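Local coordinates for protein endonuclease III (Geobacillus stearothermophilus, PDB 1ORN) that probably acts as a DNA repair glycosylase that removes damaged bases and cleaves the backbone through a covalent enzyme-DNA intermediate, and carries a [4Fe-4S] cluster, at residues I10-D15 with C202-L207; I38-S43 with R123-V128; A140-V145 with R183-G188. All coordinates share one frame; numbering follows the deposited sequence.

The three contacts tie together an all-helical DNA glycosylase from its cluster end to its DNA-binding centre. Contact 1 joins helix 7-20, near the N-terminus, to the cluster loop late in the chain, and within this long closure contacts 2 and 3 follow in series. Contact 3 lies between the others, its centre about 15 Å from that of contact 1 and about 14 Å from that of contact 2, whereas the centres of contacts 1 and 2 are about 28 Å apart. Phe187 of contact 3 packs on Cys202 and Leu204 of contact 1, and Ala140 on Val128 of contact 2; the trapped DNA touches contacts 2 and 3.

Contact 1: residues I10-D15 with C202-L207; sequences IRYCLD and CPLLHL. With SF4 (iron/sulfur cluster), chain F.
Cys13 meets Leu204 where helix 7-20 passes the loop that holds the iron-sulfur cluster. CD2 of Leu204 lies 3.6 Å from Cys13 CA and also touches SG, while its other methyl rests beside Cys13 CB. Leu207 CD1 approaches the same sulfur at 3.6 Å, so the thiol packs against one methyl of Leu204 and both of Leu207. Next to this pair, Tyr12 and His206 reach toward each other tip to tip: Tyr12 CE2 lies 3.4 Å from His206 CE1, near the imidazole plane at its edge, with the two rings turned 89° apart. Tyr12 CG stands anti to the backbone N (chi1 177°), which starts the ring toward the loop. Leu207 CG covers one face of the imidazole toward its rim, and Leu207 CD2 is 4.1 Å from Tyr12 CD2. Behind the leucines, a type I turn from Cys202 to Leu205 shapes the loop. Cys202 SG binds FE1 of the cluster at 2.3 Å and accepts a nearly straight bond (159°) from Leu204 N at 3.4 Å, which would probably temper the charge on the thiolate. Leu152 of helix 143-152 packs on Cys13, Leu204 and Leu207, and Phe187 and His191 of helix 177-191 flank Cys202.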
loop_
_atom_site.group_PDB
_atom_site.type_symbol
_atom_site.label_atom_id
_atom_site.label_comp_id
_atom_site.label_asym_id
_atom_site.label_seq_id
_atom_site.Cartn_x
_atom_site.Cartn_y
_atom_site.Cartn_z
ATOM N N ILE C 10 1.234 22.096 -0.739
ATOM C CA ILE C 10 1.274 20.641 -0.674
ATOM C C ILE C 10 2.577 20.201 -0.012
ATOM O O ILE C 10 2.584 19.277 0.803
ATOM C CB ILE C 10 1.156 20.019 -2.086
ATOM C CG1 ILE C 10 -0.194 20.400 -2.698
ATOM C CG2 ILE C 10 1.299 18.498 -2.007
ATOM C CD1 ILE C 10 -0.409 19.876 -4.106
ATOM N N ARG C 11 3.676 20.865 -0.353
ATOM C CA ARG C 11 4.967 20.525 0.239
ATOM C C ARG C 11 4.938 20.839 1.733
ATOM O O ARG C 11 5.605 20.179 2.531
ATOM C CB ARG C 11 6.098 21.300 -0.443
ATOM C CG ARG C 11 6.304 20.930 -1.909
ATOM C CD ARG C 11 7.486 21.675 -2.518
ATOM N N TYR C 12 4.157 21.848 2.102
ATOM C CA TYR C 12 4.015 22.255 3.496
ATOM C C TYR C 12 3.283 21.157 4.259
ATOM O O TYR C 12 3.640 20.823 5.391
ATOM C CB TYR C 12 3.214 23.555 3.574
ATOM C CG TYR C 12 2.950 24.043 4.979
ATOM C CD1 TYR C 12 3.858 24.876 5.633
ATOM C CD2 TYR C 12 1.795 23.667 5.657
ATOM C CE1 TYR C 12 3.615 25.322 6.929
ATOM C CE2 TYR C 12 1.545 24.104 6.948
ATOM C CZ TYR C 12 2.456 24.930 7.578
ATOM O OH TYR C 12 2.200 25.361 8.861
ATOM N N CYS C 13 2.250 20.605 3.626
ATOM C CA CYS C 13 1.451 19.538 4.217
ATOM C C CYS C 13 2.292 18.296 4.452
ATOM O O CYS C 13 2.217 17.678 5.509
ATOM C CB CYS C 13 0.278 19.176 3.300
ATOM S SG CYS C 13 -1.035 20.405 3.255
ATOM N N LEU C 14 3.089 17.935 3.453
ATOM C CA LEU C 14 3.946 16.763 3.548
ATOM C C LEU C 14 5.020 16.947 4.613
ATOM O O LEU C 14 5.378 15.997 5.306
ATOM C CB LEU C 14 4.592 16.480 2.193
ATOM C CG LEU C 14 3.582 16.116 1.098
ATOM C CD1 LEU C 14 4.307 15.932 -0.223
ATOM C CD2 LEU C 14 2.833 14.849 1.494
ATOM N N ASP C 15 5.527 18.170 4.740
ATOM C CA ASP C 15 6.553 18.471 5.736
ATOM C C ASP C 15 5.991 18.283 7.143
ATOM O O ASP C 15 6.697 17.836 8.050
ATOM C CB ASP C 15 7.052 19.902 5.557
ATOM N N CYS C 202 -5.709 19.030 14.179
ATOM C CA CYS C 202 -4.874 18.878 12.992
ATOM C C CYS C 202 -4.076 20.125 12.616
ATOM O O CYS C 202 -4.631 21.216 12.477
ATOM C CB CYS C 202 -5.732 18.443 11.804
ATOM S SG CYS C 202 -4.754 18.023 10.346
ATOM N N PRO C 203 -2.752 19.970 12.438
ATOM C CA PRO C 203 -1.832 21.052 12.075
ATOM C C PRO C 203 -2.071 21.593 10.667
ATOM O O PRO C 203 -1.493 22.610 10.278
ATOM C CB PRO C 203 -0.458 20.395 12.195
ATOM C CG PRO C 203 -0.680 19.298 13.194
ATOM C CD PRO C 203 -2.002 18.744 12.761
ATOM N N LEU C 204 -2.918 20.906 9.906
ATOM C CA LEU C 204 -3.212 21.314 8.537
ATOM C C LEU C 204 -4.633 21.838 8.384
ATOM O O LEU C 204 -5.063 22.182 7.283
ATOM C CB LEU C 204 -2.990 20.134 7.584
ATOM C CG LEU C 204 -1.563 19.590 7.525
ATOM C CD1 LEU C 204 -1.542 18.352 6.629
ATOM C CD2 LEU C 204 -0.610 20.659 6.998
ATOM N N LEU C 205 -5.358 21.899 9.494
ATOM C CA LEU C 205 -6.734 22.385 9.483
ATOM C C LEU C 205 -6.810 23.764 8.817
ATOM O O LEU C 205 -7.769 24.060 8.106
ATOM C CB LEU C 205 -7.262 22.493 10.920
ATOM C CG LEU C 205 -8.759 22.306 11.210
ATOM C CD1 LEU C 205 -9.082 23.012 12.525
ATOM C CD2 LEU C 205 -9.620 22.863 10.094
ATOM N N HIS C 206 -5.790 24.594 9.040
ATOM C CA HIS C 206 -5.751 25.955 8.493
ATOM C C HIS C 206 -5.751 26.070 6.968
ATOM O O HIS C 206 -5.872 27.172 6.427
ATOM C CB HIS C 206 -4.539 26.717 9.032
ATOM C CG HIS C 206 -3.234 26.265 8.453
ATOM N ND1 HIS C 206 -2.557 25.158 8.914
ATOM C CD2 HIS C 206 -2.489 26.767 7.440
ATOM C CE1 HIS C 206 -1.450 24.997 8.213
ATOM N NE2 HIS C 206 -1.384 25.960 7.311
ATOM N N LEU C 207 -5.604 24.951 6.270
ATOM C CA LEU C 207 -5.612 24.984 4.813
ATOM C C LEU C 207 -6.424 23.839 4.218
ATOM O O LEU C 207 -6.467 23.674 3.001
ATOM C CB LEU C 207 -4.180 24.949 4.257
ATOM C CG LEU C 207 -3.186 23.845 4.649
ATOM C CD1 LEU C 207 -3.743 22.461 4.342
ATOM C CD2 LEU C 207 -1.882 24.068 3.887
HETATM FE FE1 SF4 F . -6.572 17.310 9.074
HETATM FE FE2 SF4 F . -7.716 15.286 7.586
HETATM FE FE3 SF4 F . -9.185 16.881 9.156
HETATM FE FE4 SF4 F . -8.025 17.848 6.909
HETATM S S1 SF4 F . -9.722 16.308 6.993
HETATM S S2 SF4 F . -8.231 18.847 8.860
HETATM S S3 SF4 F . -6.174 16.612 6.870
HETATM S S4 SF4 F . -7.682 15.439 9.891
#

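Contact 2: residues I38-S43 with R123-V128. With nucleotides of chain B.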
loop_
_atom_site.group_PDB
_atom_site.type_symbol
_atom_site.label_atom_id
_atom_site.label_comp_id
_atom_site.label_asym_id
_atom_site.label_seq_id
_atom_site.Cartn_x
_atom_site.Cartn_y
_atom_site.Cartn_z
ATOM N N ILE C 38 3.715 -11.802 -1.219
ATOM C CA ILE C 38 2.504 -12.500 -0.795
ATOM C C ILE C 38 1.713 -11.645 0.193
ATOM O O ILE C 38 0.491 -11.511 0.085
ATOM C CB ILE C 38 2.818 -13.852 -0.113
ATOM C CG1 ILE C 38 3.501 -14.796 -1.110
ATOM C CG2 ILE C 38 1.527 -14.467 0.444
ATOM C CD1 ILE C 38 2.673 -15.094 -2.342
ATOM N N ALA C 39 2.419 -11.064 1.158
ATOM C CA ALA C 39 1.771 -10.233 2.163
ATOM C C ALA C 39 1.012 -9.036 1.579
ATOM O O ALA C 39 -0.107 -8.740 2.001
ATOM C CB ALA C 39 2.805 -9.752 3.186
ATOM N N VAL C 40 1.611 -8.362 0.602
ATOM C CA VAL C 40 0.973 -7.199 0.002
ATOM C C VAL C 40 -0.239 -7.622 -0.827
ATOM O O VAL C 40 -1.251 -6.932 -0.837
ATOM C CB VAL C 40 1.973 -6.401 -0.863
ATOM C CG1 VAL C 40 1.288 -5.187 -1.494
ATOM C CG2 VAL C 40 3.123 -5.916 0.021
ATOM N N VAL C 41 -0.141 -8.765 -1.496
ATOM C CA VAL C 41 -1.274 -9.255 -2.289
ATOM C C VAL C 41 -2.450 -9.511 -1.339
ATOM O O VAL C 41 -3.595 -9.153 -1.635
ATOM C CB VAL C 41 -0.923 -10.569 -3.034
ATOM C CG1 VAL C 41 -2.198 -11.247 -3.559
ATOM C CG2 VAL C 41 0.001 -10.253 -4.213
ATOM N N LEU C 42 -2.155 -10.116 -0.194
ATOM C CA LEU C 42 -3.187 -10.411 0.801
ATOM C C LEU C 42 -3.736 -9.127 1.437
ATOM O O LEU C 42 -4.896 -9.082 1.864
ATOM C CB LEU C 42 -2.621 -11.326 1.904
ATOM C CG LEU C 42 -2.229 -12.763 1.534
ATOM C CD1 LEU C 42 -1.668 -13.469 2.763
ATOM C CD2 LEU C 42 -3.453 -13.516 1.006
ATOM N N SER C 43 -2.897 -8.093 1.487
ATOM C CA SER C 43 -3.230 -6.798 2.079
ATOM C C SER C 43 -4.343 -6.004 1.397
ATOM O O SER C 43 -4.927 -5.104 2.005
ATOM C CB SER C 43 -1.961 -5.932 2.142
ATOM O OG SER C 43 -2.226 -4.640 2.654
ATOM N N ARG C 123 -1.055 -1.932 -9.866
ATOM C CA ARG C 123 -0.038 -0.911 -9.682
ATOM C C ARG C 123 0.308 -0.637 -8.209
ATOM O O ARG C 123 1.475 -0.462 -7.874
ATOM C CB ARG C 123 -0.452 0.382 -10.397
ATOM C CG ARG C 123 0.648 1.436 -10.396
ATOM C CD ARG C 123 0.540 2.388 -11.584
ATOM N NE ARG C 123 1.557 3.428 -11.498
ATOM C CZ ARG C 123 2.113 4.027 -12.548
ATOM N NH1 ARG C 123 1.757 3.691 -13.785
ATOM N NH2 ARG C 123 3.024 4.967 -12.359
ATOM N N LYS C 124 -0.690 -0.608 -7.328
ATOM C CA LYS C 124 -0.405 -0.355 -5.915
ATOM C C LYS C 124 0.506 -1.440 -5.339
ATOM O O LYS C 124 1.507 -1.142 -4.687
ATOM C CB LYS C 124 -1.718 -0.283 -5.116
ATOM C CG LYS C 124 -1.565 -0.114 -3.595
ATOM C CD LYS C 124 -1.589 -1.456 -2.860
ATOM C CE LYS C 124 -1.571 -1.251 -1.331
ATOM N NZ LYS C 124 -1.604 -2.515 -0.517
ATOM N N THR C 125 0.153 -2.695 -5.580
ATOM C CA THR C 125 0.927 -3.815 -5.062
ATOM C C THR C 125 2.350 -3.797 -5.599
ATOM O O THR C 125 3.313 -3.936 -4.836
ATOM C CB THR C 125 0.233 -5.140 -5.399
ATOM O OG1 THR C 125 -1.042 -5.173 -4.737
ATOM C CG2 THR C 125 1.058 -6.338 -4.939
ATOM N N ALA C 126 2.491 -3.605 -6.906
ATOM C CA ALA C 126 3.817 -3.573 -7.518
ATOM C C ALA C 126 4.678 -2.435 -6.958
ATOM O O ALA C 126 5.867 -2.621 -6.707
ATOM C CB ALA C 126 3.697 -3.449 -9.038
ATOM N N ASN C 127 4.088 -1.261 -6.767
ATOM C CA ASN C 127 4.834 -0.130 -6.218
ATOM C C ASN C 127 5.321 -0.386 -4.796
ATOM O O ASN C 127 6.440 -0.003 -4.446
ATOM C CB ASN C 127 3.997 1.149 -6.254
ATOM C CG ASN C 127 3.981 1.793 -7.639
ATOM O OD1 ASN C 127 4.742 1.399 -8.522
ATOM N ND2 ASN C 127 3.123 2.788 -7.827
ATOM N N VAL C 128 4.488 -1.005 -3.965
ATOM C CA VAL C 128 4.916 -1.294 -2.597
ATOM C C VAL C 128 6.106 -2.235 -2.626
ATOM O O VAL C 128 7.107 -2.010 -1.938
ATOM C CB VAL C 128 3.796 -1.950 -1.761
ATOM C CG1 VAL C 128 4.366 -2.472 -0.445
ATOM C CG2 VAL C 128 2.698 -0.945 -1.496
ATOM P P DT B 9 -3.694 -3.213 -6.700
ATOM O OP1 DT B 9 -2.324 -3.761 -6.594
ATOM O OP2 DT B 9 -3.932 -1.917 -7.382
ATOM O "O5'" DT B 9 -4.613 -4.311 -7.378
ATOM C "C5'" DT B 9 -4.635 -5.625 -6.843
ATOM C "C4'" DT B 9 -5.578 -6.500 -7.628
ATOM O "O4'" DT B 9 -6.949 -6.168 -7.299
ATOM C "C3'" DT B 9 -5.441 -6.378 -9.147
ATOM O "O3'" DT B 9 -5.111 -7.656 -9.693
ATOM C "C2'" DT B 9 -6.806 -5.878 -9.613
ATOM C "C1'" DT B 9 -7.747 -6.261 -8.475
ATOM N N1 DT B 9 -8.920 -5.367 -8.302
ATOM C C2 DT B 9 -10.177 -5.939 -8.143
ATOM O O2 DT B 9 -10.368 -7.139 -8.157
ATOM N N3 DT B 9 -11.201 -5.038 -7.975
ATOM C C4 DT B 9 -11.104 -3.658 -7.960
ATOM O O4 DT B 9 -12.113 -2.972 -7.796
ATOM C C5 DT B 9 -9.765 -3.132 -8.148
ATOM C C7 DT B 9 -9.564 -1.652 -8.168
ATOM C C6 DT B 9 -8.760 -4.003 -8.300
ATOM P P DG B 8 -6.285 -0.850 0.135
ATOM O OP1 DG B 8 -6.770 0.463 -0.351
ATOM O OP2 DG B 8 -7.091 -1.603 1.144
ATOM O "O5'" DG B 8 -6.071 -1.816 -1.111
ATOM C "C5'" DG B 8 -5.621 -1.310 -2.367
ATOM C "C4'" DG B 8 -5.542 -2.447 -3.357
ATOM O "O4'" DG B 8 -6.830 -3.100 -3.446
ATOM C "C3'" DG B 8 -5.134 -2.112 -4.788
ATOM O "O3'" DG B 8 -4.291 -3.183 -5.211
ATOM C "C2'" DG B 8 -6.461 -2.083 -5.536
ATOM C "C1'" DG B 8 -7.301 -3.108 -4.787
ATOM N N9 DG B 8 -8.732 -2.824 -4.736
ATOM C C8 DG B 8 -9.339 -1.595 -4.643
ATOM N N7 DG B 8 -10.641 -1.673 -4.551
ATOM C C5 DG B 8 -10.910 -3.034 -4.597
ATOM C C6 DG B 8 -12.151 -3.736 -4.527
ATOM O O6 DG B 8 -13.288 -3.280 -4.375
ATOM N N1 DG B 8 -11.967 -5.111 -4.637
ATOM C C2 DG B 8 -10.750 -5.734 -4.784
ATOM N N2 DG B 8 -10.779 -7.071 -4.883
ATOM N N3 DG B 8 -9.588 -5.093 -4.832
ATOM C C4 DG B 8 -9.743 -3.757 -4.734
HETATM O O HOH W 1 -2.193 -4.764 -2.248
#
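Val40 and Thr125 bring their CA atoms to 6.1 Å where helix 33-43 packs against helix 123-134, the second helix of the helix-hairpin-helix motif. The short segments run nearly antiparallel, at 149°, with their axes 9.6 Å apart at closest. Val40 forms the apolar centre: its CG1 lies 3.6 Å from Thr125 CG2 as the two side chains slide past each other in opposite directions, and its CG2 meets Val128 CG1 at 3.7 Å. Val41 CG2 reaches the same Thr125 methyl more loosely. Lys124 comes in from beside this patch. Its chain bends at chi2 (-94°), which turns CD aside, and then runs extended until NZ stands 3.9 Å from Ser43 OG, near Val40 CG1. There NZ carries the covalent link to a modified group, as expected of the trapped enzyme-DNA intermediate. An alanine in place of Lys124 would probably leave that modified group without its covalent attachment to the protein. The start of helix 123-134 grips the phosphate of DT9 of chain B: Thr125 N and OG1 both donate to OP1, with a weak bond from Lys124 N to OP2. Thr125 OG1 also accepts from a water that donates to Val40 O, so this buried hydroxyl joins the opposing helix to the DNA; OG1 lies 2.7 Å from OP1 of DT9 of chain B and 2.8 Å from the water oxygen.

Contact 3: residues A140-V145 with R183-G188; sequences AVDTHV and RMIFFG. With nucleotides of chain B.
Val145 and Met184 cross at about a right angle where the capped start of helix 143-152 packs on helix 177-191, in the HhH-GPD fold of this glycosylase family. The methionine bends at chi3 (71°), which brings CE to 3.9 Å from Val145 CG1 and close to the carbonyl oxygen of the same valine. The other valine branch, CG2, meets Ile185 CG1 at 3.8 Å with the two side chains oblique to each other. Ile185 CG1 also packs on Asp142 OD1, at 3.9 Å. Further along, His144 and Gly188 bring their CA atoms to 5.0 Å. Glycine permits this approach, since a CB there would press on His144 CB. The imidazole lies obliquely to the Gly188 backbone, ND1 being 3.6 Å from Gly188 C, and Thr143 CG2 covers one of its faces toward the rim. Arg147 bonds ND1, while NE2 bonds the modified group of the trapped complex. Asp142 is the N-cap, and both its oxygens are used: OD1 accepts from Val145 N at 2.9 Å, nearly straight at 171°, and OD2 accepts from His144 N, which stands 63° out of the carboxylate plane. OD2 also bonds the modified group, so the capping bonds are likely to help hold the carboxylate beside that group. Between the cap and His144, Thr143 holds two phosphates of chain B: its N donates to DG8 OP1 at 2.9 Å, and its OG1 to DA6 OP2 at 2.8 Å.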
loop_
_atom_site.group_PDB
_atom_site.type_symbol
_atom_site.label_atom_id
_atom_site.label_comp_id
_atom_site.label_asym_id
_atom_site.label_seq_id
_atom_site.Cartn_x
_atom_site.Cartn_y
_atom_site.Cartn_z
ATOM N N ALA C 140 2.949 4.262 -3.880
ATOM C CA ALA C 140 1.820 3.352 -3.966
ATOM C C ALA C 140 0.589 4.090 -3.456
ATOM O O ALA C 140 0.571 4.561 -2.319
ATOM C CB ALA C 140 2.083 2.121 -3.116
ATOM N N VAL C 141 -0.435 4.204 -4.295
ATOM C CA VAL C 141 -1.648 4.897 -3.890
ATOM C C VAL C 141 -2.753 3.911 -3.509
ATOM O O VAL C 141 -3.322 3.222 -4.368
ATOM C CB VAL C 141 -2.150 5.844 -5.006
ATOM C CG1 VAL C 141 -3.428 6.562 -4.553
ATOM C CG2 VAL C 141 -1.063 6.859 -5.343
ATOM N N ASP C 142 -3.036 3.862 -2.207
ATOM C CA ASP C 142 -4.047 2.995 -1.611
ATOM C C ASP C 142 -5.198 3.867 -1.110
ATOM O O ASP C 142 -5.273 5.054 -1.416
ATOM C CB ASP C 142 -3.456 2.276 -0.401
ATOM C CG ASP C 142 -3.303 3.206 0.792
ATOM O OD1 ASP C 142 -2.807 4.341 0.598
ATOM O OD2 ASP C 142 -3.683 2.815 1.918
ATOM N N THR C 143 -6.073 3.278 -0.302
ATOM C CA THR C 143 -7.204 4.026 0.230
ATOM C C THR C 143 -6.788 5.250 1.057
ATOM O O THR C 143 -7.371 6.329 0.911
ATOM C CB THR C 143 -8.124 3.113 1.085
ATOM O OG1 THR C 143 -9.204 3.894 1.607
ATOM C CG2 THR C 143 -7.352 2.482 2.241
ATOM N N HIS C 144 -5.775 5.099 1.906
ATOM C CA HIS C 144 -5.326 6.209 2.755
ATOM C C HIS C 144 -4.688 7.346 1.962
ATOM O O HIS C 144 -5.039 8.515 2.148
ATOM C CB HIS C 144 -4.333 5.714 3.817
ATOM C CG HIS C 144 -4.917 4.732 4.790
ATOM N ND1 HIS C 144 -5.936 5.059 5.659
ATOM C CD2 HIS C 144 -4.633 3.427 5.019
ATOM C CE1 HIS C 144 -6.258 3.999 6.379
ATOM N NE2 HIS C 144 -5.483 2.995 6.011
ATOM N N VAL C 145 -3.758 7.011 1.075
ATOM C CA VAL C 145 -3.099 8.033 0.281
ATOM C C VAL C 145 -4.117 8.793 -0.554
ATOM O O VAL C 145 -4.086 10.021 -0.610
ATOM C CB VAL C 145 -2.028 7.426 -0.639
ATOM C CG1 VAL C 145 -1.456 8.504 -1.560
ATOM C CG2 VAL C 145 -0.917 6.807 0.206
ATOM N N ARG C 183 4.604 8.114 5.166
ATOM C CA ARG C 183 4.130 9.173 6.049
ATOM C C ARG C 183 2.664 9.490 5.761
ATOM O O ARG C 183 1.885 9.741 6.681
ATOM C CB ARG C 183 4.989 10.428 5.885
ATOM C CG ARG C 183 6.410 10.274 6.416
ATOM C CD ARG C 183 7.272 11.465 6.016
ATOM N NE ARG C 183 8.648 11.351 6.500
ATOM C CZ ARG C 183 9.663 12.077 6.039
ATOM N NH1 ARG C 183 9.459 12.970 5.082
ATOM N NH2 ARG C 183 10.885 11.903 6.525
ATOM N N MET C 184 2.286 9.469 4.484
ATOM C CA MET C 184 0.904 9.740 4.113
ATOM C C MET C 184 -0.021 8.630 4.592
ATOM O O MET C 184 -1.137 8.894 5.042
ATOM C CB MET C 184 0.767 9.914 2.592
ATOM C CG MET C 184 1.321 11.238 2.071
ATOM S SD MET C 184 0.918 11.520 0.320
ATOM C CE MET C 184 -0.835 11.835 0.450
ATOM N N ILE C 185 0.441 7.387 4.505
ATOM C CA ILE C 185 -0.360 6.255 4.948
ATOM C C ILE C 185 -0.599 6.333 6.452
ATOM O O ILE C 185 -1.702 6.084 6.925
ATOM C CB ILE C 185 0.320 4.913 4.607
ATOM C CG1 ILE C 185 0.233 4.669 3.097
ATOM C CG2 ILE C 185 -0.354 3.774 5.367
ATOM C CD1 ILE C 185 0.817 3.355 2.655
ATOM N N PHE C 186 0.440 6.673 7.200
ATOM C CA PHE C 186 0.299 6.794 8.644
ATOM C C PHE C 186 -0.641 7.946 8.982
ATOM O O PHE C 186 -1.483 7.828 9.865
ATOM C CB PHE C 186 1.664 7.022 9.295
ATOM C CG PHE C 186 2.326 5.752 9.774
ATOM C CD1 PHE C 186 2.531 4.682 8.908
ATOM C CD2 PHE C 186 2.751 5.632 11.098
ATOM C CE1 PHE C 186 3.148 3.511 9.350
ATOM C CE2 PHE C 186 3.368 4.467 11.550
ATOM C CZ PHE C 186 3.568 3.406 10.677
ATOM N N PHE C 187 -0.496 9.055 8.267
ATOM C CA PHE C 187 -1.339 10.222 8.506
ATOM C C PHE C 187 -2.806 9.830 8.347
ATOM O O PHE C 187 -3.641 10.167 9.176
ATOM C CB PHE C 187 -0.976 11.339 7.522
ATOM C CG PHE C 187 -1.701 12.632 7.766
ATOM C CD1 PHE C 187 -1.323 13.472 8.808
ATOM C CD2 PHE C 187 -2.766 13.012 6.952
ATOM C CE1 PHE C 187 -1.996 14.675 9.036
ATOM C CE2 PHE C 187 -3.444 14.209 7.171
ATOM C CZ PHE C 187 -3.056 15.042 8.218
ATOM N N GLY C 188 -3.116 9.099 7.280
ATOM C CA GLY C 188 -4.492 8.684 7.062
ATOM C C GLY C 188 -4.946 7.567 7.989
ATOM O O GLY C 188 -6.093 7.544 8.441
ATOM P P DG B 8 -6.285 -0.850 0.135
ATOM O OP1 DG B 8 -6.770 0.463 -0.351
ATOM O OP2 DG B 8 -7.091 -1.603 1.144
ATOM O "O5'" DG B 8 -6.071 -1.816 -1.111
ATOM C "C5'" DG B 8 -5.621 -1.310 -2.367
ATOM C "C4'" DG B 8 -5.542 -2.447 -3.357
ATOM O "O4'" DG B 8 -6.830 -3.100 -3.446
ATOM C "C3'" DG B 8 -5.134 -2.112 -4.788
ATOM O "O3'" DG B 8 -4.291 -3.183 -5.211
ATOM C "C2'" DG B 8 -6.461 -2.083 -5.536
ATOM C "C1'" DG B 8 -7.301 -3.108 -4.787
ATOM N N9 DG B 8 -8.732 -2.824 -4.736
ATOM C C8 DG B 8 -9.339 -1.595 -4.643
ATOM N N7 DG B 8 -10.641 -1.673 -4.551
ATOM C C5 DG B 8 -10.910 -3.034 -4.597
ATOM C C6 DG B 8 -12.151 -3.736 -4.527
ATOM O O6 DG B 8 -13.288 -3.280 -4.375
ATOM N N1 DG B 8 -11.967 -5.111 -4.637
ATOM C C2 DG B 8 -10.750 -5.734 -4.784
ATOM N N2 DG B 8 -10.779 -7.071 -4.883
ATOM N N3 DG B 8 -9.588 -5.093 -4.832
ATOM C C4 DG B 8 -9.743 -3.757 -4.734
ATOM P P DA B 6 -10.326 2.869 5.095
ATOM O OP1 DA B 6 -9.469 3.957 5.626
ATOM O OP2 DA B 6 -10.767 2.902 3.677
ATOM O "O5'" DA B 6 -9.595 1.483 5.387
ATOM C "C5'" DA B 6 -9.131 1.184 6.704
ATOM C "C4'" DA B 6 -8.585 -0.223 6.776
ATOM O "O4'" DA B 6 -9.651 -1.188 6.628
ATOM C "C3'" DA B 6 -7.534 -0.580 5.723
ATOM O "O3'" DA B 6 -6.528 -1.383 6.338
ATOM C "C2'" DA B 6 -8.311 -1.433 4.735
ATOM C "C1'" DA B 6 -9.286 -2.152 5.655
ATOM N N9 DA B 6 -10.516 -2.629 5.025
ATOM C C8 DA B 6 -11.280 -1.994 4.077
ATOM N N7 DA B 6 -12.354 -2.660 3.734
ATOM C C5 DA B 6 -12.293 -3.813 4.503
ATOM C C6 DA B 6 -13.146 -4.927 4.611
ATOM N N6 DA B 6 -14.282 -5.064 3.918
ATOM N N1 DA B 6 -12.790 -5.907 5.468
ATOM C C2 DA B 6 -11.658 -5.768 6.167
ATOM N N3 DA B 6 -10.778 -4.771 6.156
ATOM C C4 DA B 6 -11.159 -3.812 5.294
#